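Side-chain contacts in LP04448p (Drosophila melanogaster, PDB 2QK2), which probably binds tubulin through its TOG domains and so supports microtubule growth and plus-end dynamics: residues E120-I125 / I157-T162; E136-S141 / S151-F156; L176-L181 / K210-L215; I204-D209 / I236-A241. One frame throughout, in Å; residues are numbered along the deposited sequence.

Contact 1: residues E120-I125 / I157-T162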
loop_
_atom_site.group_PDB
_atom_site.type_symbol
_atom_site.label_atom_id
_atom_site.label_comp_id
_atom_site.label_asym_id
_atom_site.label_seq_id
_atom_site.Cartn_x
_atom_site.Cartn_y
_atom_site.Cartn_z
ATOM N N GLU A 120 1.379 -3.821 -4.338
ATOM C CA GLU A 120 0.890 -3.035 -5.466
ATOM C C GLU A 120 -0.391 -2.306 -5.094
ATOM O O GLU A 120 -0.556 -1.125 -5.396
ATOM C CB GLU A 120 0.617 -3.928 -6.672
ATOM C CG GLU A 120 1.853 -4.395 -7.387
ATOM C CD GLU A 120 1.517 -5.247 -8.595
ATOM O OE1 GLU A 120 0.684 -4.804 -9.419
ATOM O OE2 GLU A 120 2.086 -6.351 -8.725
ATOM N N ALA A 121 -1.293 -3.019 -4.427
ATOM C CA ALA A 121 -2.565 -2.438 -4.031
ATOM C C ALA A 121 -2.404 -1.299 -3.037
ATOM O O ALA A 121 -2.912 -0.202 -3.268
ATOM C CB ALA A 121 -3.484 -3.516 -3.447
ATOM N N ILE A 122 -1.701 -1.540 -1.934
ATOM C CA ILE A 122 -1.554 -0.477 -0.954
ATOM C C ILE A 122 -0.753 0.706 -1.500
ATOM O O ILE A 122 -1.010 1.853 -1.129
ATOM C CB ILE A 122 -0.951 -1.002 0.384
ATOM C CG1 ILE A 122 -1.222 0.018 1.494
ATOM C CG2 ILE A 122 0.546 -1.252 0.251
ATOM C CD1 ILE A 122 -0.979 -0.518 2.879
ATOM N N ASP A 123 0.192 0.441 -2.401
ATOM C CA ASP A 123 0.987 1.517 -2.988
ATOM C C ASP A 123 0.118 2.403 -3.899
ATOM O O ASP A 123 0.192 3.635 -3.843
ATOM C CB ASP A 123 2.168 0.948 -3.791
ATOM C CG ASP A 123 3.292 0.398 -2.894
ATOM O OD1 ASP A 123 3.185 0.478 -1.651
ATOM O OD2 ASP A 123 4.289 -0.115 -3.443
ATOM N N ALA A 124 -0.704 1.773 -4.736
ATOM C CA ALA A 124 -1.574 2.517 -5.637
ATOM C C ALA A 124 -2.577 3.327 -4.820
ATOM O O ALA A 124 -2.893 4.461 -5.154
ATOM C CB ALA A 124 -2.303 1.554 -6.578
ATOM N N ILE A 125 -3.060 2.743 -3.731
ATOM C CA ILE A 125 -4.021 3.419 -2.878
ATOM C C ILE A 125 -3.389 4.610 -2.162
ATOM O O ILE A 125 -4.025 5.658 -1.996
ATOM C CB ILE A 125 -4.623 2.430 -1.859
ATOM C CG1 ILE A 125 -5.458 1.385 -2.612
ATOM C CG2 ILE A 125 -5.474 3.175 -0.831
ATOM C CD1 ILE A 125 -6.145 0.376 -1.722
ATOM N N ILE A 157 6.005 2.090 4.264
ATOM C CA ILE A 157 6.380 3.462 4.606
ATOM C C ILE A 157 7.577 3.924 3.763
ATOM O O ILE A 157 7.608 5.060 3.270
ATOM C CB ILE A 157 6.716 3.567 6.112
ATOM C CG1 ILE A 157 5.442 3.322 6.936
ATOM C CG2 ILE A 157 7.313 4.929 6.434
ATOM C CD1 ILE A 157 5.681 3.236 8.431
ATOM N N ALA A 158 8.554 3.039 3.585
ATOM C CA ALA A 158 9.737 3.362 2.793
ATOM C C ALA A 158 9.351 3.696 1.353
ATOM O O ALA A 158 9.750 4.733 0.821
ATOM C CB ALA A 158 10.725 2.189 2.812
ATOM N N ARG A 159 8.583 2.814 0.717
ATOM C CA ARG A 159 8.166 3.057 -0.660
ATOM C C ARG A 159 7.300 4.315 -0.735
ATOM O O ARG A 159 7.454 5.132 -1.645
ATOM C CB ARG A 159 7.398 1.852 -1.211
ATOM C CG ARG A 159 8.216 0.562 -1.280
ATOM C CD ARG A 159 7.510 -0.512 -2.122
ATOM N NE ARG A 159 6.154 -0.792 -1.650
ATOM C CZ ARG A 159 5.848 -1.579 -0.620
ATOM N NH1 ARG A 159 6.801 -2.193 0.074
ATOM N NH2 ARG A 159 4.574 -1.741 -0.275
ATOM N N ALA A 160 6.409 4.486 0.234
ATOM C CA ALA A 160 5.537 5.664 0.260
ATOM C C ALA A 160 6.347 6.969 0.323
ATOM O O ALA A 160 6.076 7.927 -0.412
ATOM C CB ALA A 160 4.590 5.585 1.461
ATOM N N LEU A 161 7.343 6.998 1.205
ATOM C CA LEU A 161 8.178 8.181 1.381
ATOM C C LEU A 161 8.893 8.627 0.105
ATOM O O LEU A 161 9.105 9.826 -0.099
ATOM C CB LEU A 161 9.191 7.942 2.509
ATOM C CG LEU A 161 8.582 7.887 3.917
ATOM C CD1 LEU A 161 9.630 7.424 4.929
ATOM C CD2 LEU A 161 8.048 9.264 4.303
ATOM N N THR A 162 9.249 7.680 -0.759
ATOM C CA THR A 162 9.927 8.031 -2.004
ATOM C C THR A 162 8.993 8.807 -2.936
ATOM O O THR A 162 9.435 9.367 -3.941
ATOM C CB THR A 162 10.421 6.787 -2.772
ATOM O OG1 THR A 162 9.293 6.016 -3.198
ATOM C CG2 THR A 162 11.324 5.929 -1.895
#

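Contact 2: residues E136-S141 / S151-F156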
loop_
_atom_site.group_PDB
_atom_site.type_symbol
_atom_site.label_atom_id
_atom_site.label_comp_id
_atom_site.label_asym_id
_atom_site.label_seq_id
_atom_site.Cartn_x
_atom_site.Cartn_y
_atom_site.Cartn_z
ATOM N N GLU A 136 -2.810 6.803 11.817
ATOM C CA GLU A 136 -3.299 5.907 12.863
ATOM C C GLU A 136 -3.213 4.441 12.455
ATOM O O GLU A 136 -2.712 3.609 13.211
ATOM C CB GLU A 136 -4.738 6.253 13.245
ATOM C CG GLU A 136 -4.884 7.579 13.970
ATOM C CD GLU A 136 -6.306 7.828 14.442
ATOM O OE1 GLU A 136 -6.847 6.983 15.195
ATOM O OE2 GLU A 136 -6.884 8.870 14.061
ATOM N N SER A 137 -3.698 4.123 11.260
ATOM C CA SER A 137 -3.659 2.748 10.772
ATOM C C SER A 137 -2.218 2.267 10.637
ATOM O O SER A 137 -1.874 1.160 11.063
ATOM C CB SER A 137 -4.360 2.650 9.415
ATOM O OG SER A 137 -5.726 3.010 9.528
ATOM N N ILE A 138 -1.379 3.106 10.042
ATOM C CA ILE A 138 0.028 2.773 9.842
ATOM C C ILE A 138 0.731 2.491 11.164
ATOM O O ILE A 138 1.337 1.436 11.341
ATOM C CB ILE A 138 0.767 3.916 9.108
ATOM C CG1 ILE A 138 0.167 4.095 7.710
ATOM C CG2 ILE A 138 2.263 3.611 9.022
ATOM C CD1 ILE A 138 0.808 5.201 6.893
ATOM N N VAL A 139 0.639 3.435 12.096
ATOM C CA VAL A 139 1.276 3.289 13.399
ATOM C C VAL A 139 0.736 2.072 14.146
ATOM O O VAL A 139 1.495 1.312 14.748
ATOM C CB VAL A 139 1.077 4.572 14.251
ATOM C CG1 VAL A 139 1.595 4.364 15.666
ATOM C CG2 VAL A 139 1.813 5.733 13.595
ATOM N N GLU A 140 -0.578 1.882 14.101
ATOM C CA GLU A 140 -1.188 0.742 14.770
ATOM C C GLU A 140 -0.638 -0.560 14.187
ATOM O O GLU A 140 -0.387 -1.518 14.913
ATOM C CB GLU A 140 -2.709 0.786 14.602
ATOM C CG GLU A 140 -3.448 -0.340 15.299
ATOM C CD GLU A 140 -4.950 -0.275 15.069
ATOM O OE1 GLU A 140 -5.565 0.750 15.447
ATOM O OE2 GLU A 140 -5.513 -1.243 14.508
ATOM N N SER A 141 -0.439 -0.583 12.873
ATOM C CA SER A 141 0.069 -1.775 12.208
ATOM C C SER A 141 1.514 -2.092 12.601
ATOM O O SER A 141 1.903 -3.259 12.647
ATOM C CB SER A 141 -0.044 -1.616 10.692
ATOM O OG SER A 141 0.257 -2.833 10.037
ATOM N N SER A 151 7.147 -5.816 9.340
ATOM C CA SER A 151 8.120 -5.623 8.276
ATOM C C SER A 151 7.509 -4.978 7.035
ATOM O O SER A 151 8.022 -3.978 6.533
ATOM C CB SER A 151 8.754 -6.963 7.892
ATOM O OG SER A 151 9.623 -6.797 6.787
ATOM N N GLU A 152 6.417 -5.556 6.538
ATOM C CA GLU A 152 5.770 -5.023 5.339
ATOM C C GLU A 152 5.209 -3.627 5.575
ATOM O O GLU A 152 5.126 -2.824 4.647
ATOM C CB GLU A 152 4.665 -5.962 4.854
ATOM C CG GLU A 152 5.166 -7.288 4.250
ATOM C CD GLU A 152 6.010 -7.101 2.992
ATOM O OE1 GLU A 152 5.685 -6.214 2.166
ATOM O OE2 GLU A 152 6.995 -7.857 2.815
ATOM N N THR A 153 4.831 -3.329 6.814
ATOM C CA THR A 153 4.312 -2.003 7.117
ATOM C C THR A 153 5.474 -1.013 6.999
ATOM O O THR A 153 5.329 0.058 6.412
ATOM C CB THR A 153 3.716 -1.925 8.542
ATOM O OG1 THR A 153 2.602 -2.821 8.647
ATOM C CG2 THR A 153 3.231 -0.510 8.840
ATOM N N ALA A 154 6.634 -1.383 7.539
ATOM C CA ALA A 154 7.806 -0.512 7.471
ATOM C C ALA A 154 8.246 -0.327 6.026
ATOM O O ALA A 154 8.641 0.764 5.631
ATOM C CB ALA A 154 8.960 -1.099 8.298
ATOM N N LEU A 155 8.190 -1.395 5.237
ATOM C CA LEU A 155 8.582 -1.313 3.833
ATOM C C LEU A 155 7.577 -0.453 3.063
ATOM O O LEU A 155 7.944 0.269 2.125
ATOM C CB LEU A 155 8.666 -2.711 3.222
ATOM C CG LEU A 155 9.822 -3.583 3.750
ATOM C CD1 LEU A 155 9.722 -4.982 3.152
ATOM C CD2 LEU A 155 11.165 -2.936 3.393
ATOM N N PHE A 156 6.310 -0.535 3.456
ATOM C CA PHE A 156 5.271 0.277 2.816
ATOM C C PHE A 156 5.611 1.756 3.040
ATOM O O PHE A 156 5.520 2.573 2.129
ATOM C CB PHE A 156 3.898 -0.039 3.420
ATOM C CG PHE A 156 2.868 1.037 3.179
ATOM C CD1 PHE A 156 2.473 1.362 1.887
ATOM C CD2 PHE A 156 2.306 1.728 4.248
ATOM C CE1 PHE A 156 1.527 2.365 1.660
ATOM C CE2 PHE A 156 1.359 2.733 4.034
ATOM C CZ PHE A 156 0.971 3.049 2.737
#

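Contact 3: residues L176-L181 / K210-L215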
loop_
_atom_site.group_PDB
_atom_site.type_symbol
_atom_site.label_atom_id
_atom_site.label_comp_id
_atom_site.label_asym_id
_atom_site.label_seq_id
_atom_site.Cartn_x
_atom_site.Cartn_y
_atom_site.Cartn_z
ATOM N N LEU A 176 6.213 11.036 15.406
ATOM C CA LEU A 176 5.413 9.829 15.594
ATOM C C LEU A 176 5.932 8.678 14.727
ATOM O O LEU A 176 6.074 7.544 15.186
ATOM C CB LEU A 176 3.947 10.110 15.250
ATOM C CG LEU A 176 2.997 8.909 15.315
ATOM C CD1 LEU A 176 2.889 8.419 16.753
ATOM C CD2 LEU A 176 1.626 9.316 14.788
ATOM N N LEU A 177 6.211 8.976 13.469
ATOM C CA LEU A 177 6.711 7.970 12.547
ATOM C C LEU A 177 8.086 7.461 12.971
ATOM O O LEU A 177 8.317 6.255 13.011
ATOM C CB LEU A 177 6.782 8.558 11.137
ATOM C CG LEU A 177 5.824 8.039 10.060
ATOM C CD1 LEU A 177 4.466 7.706 10.636
ATOM C CD2 LEU A 177 5.706 9.102 8.977
ATOM N N THR A 178 8.994 8.380 13.289
ATOM C CA THR A 178 10.342 7.999 13.698
ATOM C C THR A 178 10.304 7.158 14.976
ATOM O O THR A 178 10.919 6.093 15.050
ATOM C CB THR A 178 11.228 9.245 13.926
ATOM O OG1 THR A 178 11.181 10.083 12.761
ATOM C CG2 THR A 178 12.678 8.829 14.178
ATOM N N THR A 179 9.572 7.636 15.976
ATOM C CA THR A 179 9.445 6.919 17.243
ATOM C C THR A 179 8.945 5.495 17.024
ATOM O O THR A 179 9.501 4.543 17.575
ATOM C CB THR A 179 8.455 7.632 18.198
ATOM O OG1 THR A 179 9.008 8.886 18.607
ATOM C CG2 THR A 179 8.181 6.777 19.430
ATOM N N SER A 180 7.894 5.356 16.220
ATOM C CA SER A 180 7.314 4.049 15.944
ATOM C C SER A 180 8.291 3.124 15.226
ATOM O O SER A 180 8.391 1.943 15.559
ATOM C CB SER A 180 6.043 4.198 15.100
ATOM O OG SER A 180 5.067 4.969 15.777
ATOM N N LEU A 181 8.999 3.665 14.239
ATOM C CA LEU A 181 9.962 2.889 13.468
ATOM C C LEU A 181 11.213 2.520 14.274
ATOM O O LEU A 181 11.795 1.460 14.057
ATOM C CB LEU A 181 10.358 3.652 12.192
ATOM C CG LEU A 181 9.285 3.696 11.094
ATOM C CD1 LEU A 181 9.656 4.703 10.004
ATOM C CD2 LEU A 181 9.134 2.307 10.509
ATOM N N LYS A 210 19.577 16.968 9.335
ATOM C CA LYS A 210 19.357 17.897 10.440
ATOM C C LYS A 210 17.985 17.776 11.079
ATOM O O LYS A 210 17.845 17.892 12.295
ATOM C CB LYS A 210 19.573 19.337 9.968
ATOM C CG LYS A 210 20.984 19.610 9.473
ATOM C CD LYS A 210 21.156 21.064 9.060
ATOM C CE LYS A 210 22.572 21.326 8.564
ATOM N NZ LYS A 210 23.587 20.948 9.589
ATOM N N ALA A 211 16.968 17.546 10.260
ATOM C CA ALA A 211 15.617 17.424 10.778
ATOM C C ALA A 211 15.374 16.115 11.529
ATOM O O ALA A 211 14.773 16.115 12.600
ATOM C CB ALA A 211 14.610 17.563 9.636
ATOM N N VAL A 212 15.851 15.004 10.976
ATOM C CA VAL A 212 15.622 13.695 11.586
ATOM C C VAL A 212 16.646 13.235 12.628
ATOM O O VAL A 212 16.279 12.608 13.625
ATOM C CB VAL A 212 15.518 12.602 10.497
ATOM C CG1 VAL A 212 15.071 11.284 11.117
ATOM C CG2 VAL A 212 14.544 13.044 9.413
ATOM N N THR A 213 17.918 13.542 12.397
ATOM C CA THR A 213 18.993 13.152 13.309
ATOM C C THR A 213 18.661 13.260 14.793
ATOM O O THR A 213 18.818 12.297 15.540
ATOM C CB THR A 213 20.277 13.965 13.031
ATOM O OG1 THR A 213 20.903 13.460 11.847
ATOM C CG2 THR A 213 21.254 13.868 14.208
ATOM N N PRO A 214 18.208 14.436 15.245
ATOM C CA PRO A 214 17.875 14.602 16.661
ATOM C C PRO A 214 17.001 13.477 17.211
ATOM O O PRO A 214 17.165 13.056 18.353
ATOM C CB PRO A 214 17.161 15.948 16.686
ATOM C CG PRO A 214 17.856 16.700 15.601
ATOM C CD PRO A 214 17.926 15.673 14.496
ATOM N N LEU A 215 16.078 12.985 16.394
ATOM C CA LEU A 215 15.179 11.924 16.831
ATOM C C LEU A 215 15.840 10.546 16.916
ATOM O O LEU A 215 15.259 9.615 17.469
ATOM C CB LEU A 215 13.968 11.857 15.893
ATOM C CG LEU A 215 13.258 13.192 15.647
ATOM C CD1 LEU A 215 12.067 12.976 14.730
ATOM C CD2 LEU A 215 12.815 13.798 16.975
#

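Contact 4: residues I204-D209 / I236-A241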
loop_
_atom_site.group_PDB
_atom_site.type_symbol
_atom_site.label_atom_id
_atom_site.label_comp_id
_atom_site.label_asym_id
_atom_site.label_seq_id
_atom_site.Cartn_x
_atom_site.Cartn_y
_atom_site.Cartn_z
ATOM N N ILE A 204 15.177 10.016 6.156
ATOM C CA ILE A 204 16.267 10.986 6.248
ATOM C C ILE A 204 16.558 11.550 4.857
ATOM O O ILE A 204 16.798 12.753 4.693
ATOM C CB ILE A 204 17.568 10.343 6.806
ATOM C CG1 ILE A 204 17.332 9.810 8.224
ATOM C CG2 ILE A 204 18.685 11.376 6.826
ATOM C CD1 ILE A 204 18.561 9.148 8.832
ATOM N N LYS A 205 16.536 10.671 3.859
ATOM C CA LYS A 205 16.760 11.068 2.474
ATOM C C LYS A 205 15.771 12.165 2.076
ATOM O O LYS A 205 16.136 13.131 1.412
ATOM C CB LYS A 205 16.567 9.870 1.543
ATOM C CG LYS A 205 17.747 9.585 0.633
ATOM C CD LYS A 205 18.003 10.719 -0.342
ATOM C CE LYS A 205 19.411 10.622 -0.928
ATOM N NZ LYS A 205 19.772 9.245 -1.393
ATOM N N LEU A 206 14.521 12.018 2.500
ATOM C CA LEU A 206 13.483 12.987 2.163
ATOM C C LEU A 206 13.449 14.253 3.018
ATOM O O LEU A 206 13.300 15.354 2.489
ATOM C CB LEU A 206 12.102 12.326 2.236
ATOM C CG LEU A 206 10.891 13.223 1.931
ATOM C CD1 LEU A 206 10.832 13.497 0.434
ATOM C CD2 LEU A 206 9.606 12.548 2.390
HETATM N N MSE A 207 13.570 14.102 4.333
HETATM C CA MSE A 207 13.484 15.248 5.225
HETATM C C MSE A 207 14.805 15.920 5.581
HETATM O O MSE A 207 14.805 17.046 6.081
HETATM C CB MSE A 207 12.755 14.850 6.516
HETATM C CG MSE A 207 11.376 14.231 6.301
HETATM SE SE MSE A 207 10.154 15.370 5.299
HETATM C CE MSE A 207 9.691 16.626 6.693
ATOM N N GLY A 208 15.921 15.239 5.335
ATOM C CA GLY A 208 17.216 15.819 5.655
ATOM C C GLY A 208 17.769 15.370 6.998
ATOM O O GLY A 208 17.022 15.169 7.957
ATOM N N ASP A 209 19.089 15.223 7.066
ATOM C CA ASP A 209 19.771 14.786 8.283
ATOM C C ASP A 209 19.482 15.654 9.506
ATOM O O ASP A 209 19.180 15.141 10.585
ATOM C CB ASP A 209 21.283 14.753 8.047
ATOM C CG ASP A 209 21.871 13.365 8.218
ATOM O OD1 ASP A 209 21.795 12.818 9.342
ATOM O OD2 ASP A 209 22.410 12.818 7.227
ATOM N N ILE A 236 14.428 9.457 -3.873
ATOM C CA ILE A 236 13.204 10.236 -3.743
ATOM C C ILE A 236 12.726 10.592 -5.144
ATOM O O ILE A 236 13.312 11.435 -5.825
ATOM C CB ILE A 236 13.433 11.521 -2.934
ATOM C CG1 ILE A 236 14.000 11.169 -1.555
ATOM C CG2 ILE A 236 12.124 12.287 -2.796
ATOM C CD1 ILE A 236 13.175 10.157 -0.779
ATOM N N LYS A 237 11.650 9.937 -5.562
ATOM C CA LYS A 237 11.092 10.122 -6.890
ATOM C C LYS A 237 10.250 11.374 -7.100
ATOM O O LYS A 237 9.791 11.621 -8.210
ATOM C CB LYS A 237 10.280 8.882 -7.255
ATOM C CG LYS A 237 11.095 7.604 -7.174
ATOM C CD LYS A 237 10.215 6.376 -7.033
ATOM C CE LYS A 237 11.059 5.106 -6.952
ATOM N NZ LYS A 237 12.088 5.158 -5.865
ATOM N N ILE A 238 10.051 12.172 -6.058
ATOM C CA ILE A 238 9.244 13.378 -6.210
ATOM C C ILE A 238 10.052 14.667 -6.345
ATOM O O ILE A 238 11.282 14.663 -6.260
ATOM C CB ILE A 238 8.241 13.538 -5.032
ATOM C CG1 ILE A 238 8.980 13.575 -3.689
ATOM C CG2 ILE A 238 7.235 12.402 -5.054
ATOM C CD1 ILE A 238 9.623 14.909 -3.364
ATOM N N LYS A 239 9.334 15.765 -6.571
ATOM C CA LYS A 239 9.927 17.091 -6.709
ATOM C C LYS A 239 9.328 17.984 -5.630
ATOM O O LYS A 239 8.113 18.193 -5.597
ATOM C CB LYS A 239 9.604 17.678 -8.081
ATOM C CG LYS A 239 10.026 19.131 -8.267
ATOM C CD LYS A 239 11.537 19.287 -8.252
ATOM C CE LYS A 239 11.937 20.735 -8.481
ATOM N NZ LYS A 239 13.415 20.891 -8.555
ATOM N N VAL A 240 10.176 18.513 -4.755
ATOM C CA VAL A 240 9.711 19.375 -3.675
ATOM C C VAL A 240 8.967 20.606 -4.199
ATOM O O VAL A 240 7.751 20.567 -4.400
ATOM C CB VAL A 240 10.892 19.833 -2.789
ATOM C CG1 VAL A 240 10.371 20.596 -1.578
ATOM C CG2 VAL A 240 11.709 18.626 -2.352
ATOM N N ALA A 241 9.703 21.694 -4.418
ATOM C CA ALA A 241 9.128 22.946 -4.908
ATOM C C ALA A 241 8.284 23.618 -3.829
ATOM O O ALA A 241 8.596 24.775 -3.476
ATOM C CB ALA A 241 8.281 22.692 -6.156
#

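Contact 1: residues E120-I125 / I157-T162
Asp123 and Arg159 meet between helices 112-126 and 147-161, whose backbones come nearest in these segments at the CA atoms of Asp123 and Ala160, 7.0 Å apart. The two helices belong to the all-helical solenoid of HEAT type that forms the TOG domain, and the bond joining them is a side-on, two-pronged salt bridge. Arg159 NE lies 2.7 Å from Asp123 OD2, with an N-H...O angle of 156°, and meets the syn lone pair of that oxygen. Arg159 NH2 takes the other oxygen, at 3.0 Å from Asp123 OD1, from the syn side but well out of the carboxylate plane. The grip is therefore twisted: carboxylate and guanidinium planes are turned 44° apart. A bend of the arginine chain at chi3 (-55°) brings NE as well as NH2 to the acid. Ile122 adds a methyl at the guanidinium edge, its CG2 4.1 Å from Arg159 NH2. With a leucine in place of Arg159, both carboxylate oxygens of Asp123 would probably lose these donors, and a negative charge would be left without its mate between the helices. Ile122 also packs on Leu104 of helix 93-105. The backbone of Arg159 is engaged too: Thr162 OG1 donates a hydrogen bond to Arg159 O at 2.6 Å.

Contact 2: residues E136-S141 / S151-F156
Ser141 and Thr153 touch through their hydroxyls, with Ser141 OG hydrogen-bonded to Thr153 OG1 at 2.7 Å. Each oxygen is brought to the meeting by a different first torsion: Ser141 OG stands anti to its own backbone N, whereas Thr153 OG1 lies beside its backbone N (chi1 -62°), within reach of the preceding helical turn. There it is also hydrogen-bonded to the carbonyl oxygen of Val149, so two groups hold this buried hydroxyl. The methyl of Thr153 meets the other helix, its CG2 3.7 Å from Ile138 O and 3.9 Å from Ser141 CB. At the C-terminal end of segment 151-156, Ile138 reaches across with its CD1, which meets the edge of the Phe156 ring near its plane at CE2, 3.8 Å away; the two side chains cross at about a right angle. A polar pair and an apolar pair thus sit next to each other along one interface. Further out, Leu104 of helix 93-105 packs on both Ser141 and Thr153, while Ile122 of helix 112-126 lies against Phe156. The backbones behind these side chains run roughly antiparallel, the axes of the two segments 9.8 Å apart at closest and their directions 140° from each other. Such packing of two successive helices, here 131-141 and 147-161, across a short connection is typical of HEAT-type solenoids.

Contact 3: residues L176-L181 / K210-L215
Two residues before Thr178, which packs on Leu215, the carbonyl oxygen Leu176 O is gripped twice by a single residue. Ser180 N donates the usual helical bond, and Ser180 OG adds a second at 2.8 Å, the two donors arriving from opposite faces of the carbonyl plane. Thr178, on the side turned to segment 210-215, follows a similar economy: its OG1 is hydrogen-bonded to the carbonyl oxygen of Leu174, inside the same helix. This is possible because OG1 stands beside the backbone N (chi1 -53°), a position that also swings the methyl CG2 out to the other segment. Leu215 receives both branches. Its CD1 lies 3.6 Å from Thr178 OG1 and 3.9 Å from Thr178 CB, while its CB meets Thr178 CG2 at 3.7 Å, the two side chains crossing at roughly a right angle. Val212 takes a smaller part, its CG1 4.4 Å from Thr178 OG1. The short 3-10 turn that presents Leu215 is closed by a bond of 2.8 Å from Leu215 N to Val212 O, which sets the two apolar residues one turn apart. Around them, Leu203 of helix 190-207 and Leu216 also pack on Thr178, and Leu215 also touches Leu174 and Lys175, so the turn lies against helix 171-185 of the HEAT-type solenoid. The hydroxyl proton of Thr178 is taken up by Leu174 O, and what Leu215 and Val212 bring to its oxygen are methyl carbons; the two segments are held by van der Waals packing, which depends on shape and not on bond direction.

Contact 4: residues I204-D209 / I236-A241
Ile236 packs its two branches against Leu206 and Lys205 at the end of helix 190-207. Its CG2 meets Leu206 CD1 at 3.7 Å, and its CD1 lies at 3.9 Å from Leu206 CB and 4.1 Å from Lys205 CB. CG1 of Ile236 lies 4.1 Å from Lys205 O, so the isoleucine touches main chain too. Leu206 holds its CG opposite its own backbone N (chi1 179°), which carries the branch end to the loop and lets CD1 also approach Ile238 CD1, at 4.2 Å. The contact thus fastens the irregular chain after helix 221-233 onto the HEAT-type solenoid, with Pro166 lying beside Leu206 as a further neighbour. Were Ile236 replaced by a serine, Leu206 CD1 would probably lose its closest apolar partner across the contact, and a gap would be likely to open beside the helix backbone. The aliphatic start of Lys205 serves the same packing, while its NZ is hydrogen-bonded to the carbonyl oxygens of Gln231 and Ala234, near and just after the end of helix 221-233. Beyond this patch the helix stops at Gly208, whose positive phi (97°) would drive a beta-carbon into the carbonyl oxygen of Met207, a selenomethionine here; Gly208 also occupies the N-cap position of helix 209-212.

In the fold
Contacts 1 and 2 share helix 147-161 and lie 11 Å apart between centres, contact 2 nested in the chain loop that contact 1 closes. Phe156 joins them, its CE1 3.6 Å from Ile122 CG1. From contact 2 the packing runs on to contact 3, 15 Å away between centres, where Val139 CG1 meets Ser180 OG at 3.5 Å. Contact 4 reaches back to contact 1 through a probable backbone hydrogen bond, Thr162 O to Lys237 N, 2.8 Å. Contacts 3 and 4 alternate along the chain and touch at Val212 CG2 and Met207 CB. Together the four follow the second half of the solenoid toward the C-terminus.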